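Local coordinates for helix-turn-helix domain-containing protein (Shewanella amazonensis SB2B, PDB 3KE2) that is of unknown function but, as a winged helix-turn-helix protein of the DUF2131 family, may bind DNA, at the interface of chains A and B. Numbering follows the deposited sequence. Chains: chain A/B, uncharacterized protein YP_928783.1.

The interface of chains A and B. Residues chain A 13, 15-16, 19; chain B 59.
An N-cap at the start of helix 14-31 of chain A receives B:Asp59, from the 3-10 helix 57-60 of chain B, at the two-fold symmetric interface of two winged helix-turn-helix chains. The capping residue is A:Ser13, whose side-chain hydroxyl OG accepts a hydrogen bond from the backbone N of A:His16 (3.1 Å, 159° at the hydrogen). The same hydroxyl donates to the carboxylate OD1 of B:Asp59, at 2.9 Å from OG. It meets this oxygen from above the carboxylate plane, 52° out of it. With chi1 at 79°, OG of A:Ser13 lies between its own backbone N and carbonyl carbon and can serve both the helix and the partner chain. The acid thus sits by the helix N-terminus, where the helix dipole would probably stabilise a negative charge.

The other carboxylate oxygen, OD2 of B:Asp59, rests against the aliphatic stem of A:Gln15, 3.4 Å from CB. The two side chains run nearly perpendicular to one another. The chain of A:Gln15 bends after CB, so that CB and CG do the touching, and its amide plane is turned against the carboxylate. CB of A:His16 packs against CA of B:Asp59 at 3.9 Å and also lies close to the carboxylate oxygen OD1. Ring carbon CD2 of A:His16 lies 3.3 Å from the backbone O of B:Asp59, which is tilted out of the imidazole plane. Were B:Asp59 replaced by an alanine, the hydroxyl of A:Ser13 would probably lose its acceptor across the interface, and a gap would be likely to open beside the stem of A:Gln15.

The two-fold pair may be the biological dimer, though crystal packing could also account for it. The patch is small, hiding 139 Å² of protein surface in total, of which B:Asp59 contributes 91 Å². One helical turn beyond A:Gln15, A:Phe19 makes a slighter contact, its CB lying 3.5 Å from the carbonyl O of B:Asp59.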
loop_
_atom_site.group_PDB
_atom_site.type_symbol
_atom_site.label_atom_id
_atom_site.label_comp_id
_atom_site.label_asym_id
_atom_site.label_seq_id
_atom_site.Cartn_x
_atom_site.Cartn_y
_atom_site.Cartn_z
ATOM N N SER A 13 5.948 8.085 9.231
ATOM C CA SER A 13 5.617 7.189 10.342
ATOM C C SER A 13 6.229 5.810 10.125
ATOM O O SER A 13 6.582 5.458 9.021
ATOM C CB SER A 13 4.099 7.042 10.522
ATOM O OG SER A 13 3.536 6.147 9.578
ATOM N N GLN A 15 4.747 2.992 10.251
ATOM C CA GLN A 15 3.821 2.234 9.444
ATOM C C GLN A 15 4.044 2.545 7.965
ATOM O O GLN A 15 4.076 1.654 7.128
ATOM C CB GLN A 15 2.404 2.603 9.824
ATOM C CG GLN A 15 1.406 1.554 9.477
ATOM C CD GLN A 15 1.382 0.442 10.491
ATOM O OE1 GLN A 15 1.736 -0.694 10.176
ATOM N NE2 GLN A 15 1.004 0.771 11.735
ATOM N N HIS A 16 4.211 3.832 7.667
ATOM C CA HIS A 16 4.416 4.304 6.301
ATOM C C HIS A 16 5.782 3.853 5.782
ATOM O O HIS A 16 5.925 3.463 4.600
ATOM C CB HIS A 16 4.229 5.832 6.244
ATOM C CG HIS A 16 4.208 6.400 4.859
ATOM N ND1 HIS A 16 4.622 7.684 4.574
ATOM C CD2 HIS A 16 3.876 5.843 3.670
ATOM C CE1 HIS A 16 4.522 7.897 3.272
ATOM N NE2 HIS A 16 4.087 6.791 2.700
ATOM N N PHE A 19 5.608 0.379 4.724
ATOM C CA PHE A 19 4.895 0.256 3.453
ATOM C C PHE A 19 5.834 0.559 2.291
ATOM O O PHE A 19 5.907 -0.190 1.335
ATOM C CB PHE A 19 3.664 1.193 3.461
ATOM C CG PHE A 19 2.905 1.255 2.149
ATOM C CD1 PHE A 19 1.993 0.271 1.811
ATOM C CD2 PHE A 19 3.078 2.339 1.277
ATOM C CE1 PHE A 19 1.310 0.333 0.613
ATOM C CE2 PHE A 19 2.390 2.405 0.091
ATOM C CZ PHE A 19 1.510 1.401 -0.246
ATOM N N ASP B 59 -0.479 6.618 5.379
ATOM C CA ASP B 59 0.438 5.495 5.513
ATOM C C ASP B 59 0.479 4.612 4.270
ATOM O O ASP B 59 1.348 3.793 4.155
ATOM C CB ASP B 59 0.106 4.651 6.745
ATOM C CG ASP B 59 0.418 5.373 8.042
ATOM O OD1 ASP B 59 1.147 6.396 7.996
ATOM O OD2 ASP B 59 -0.056 4.908 9.108
#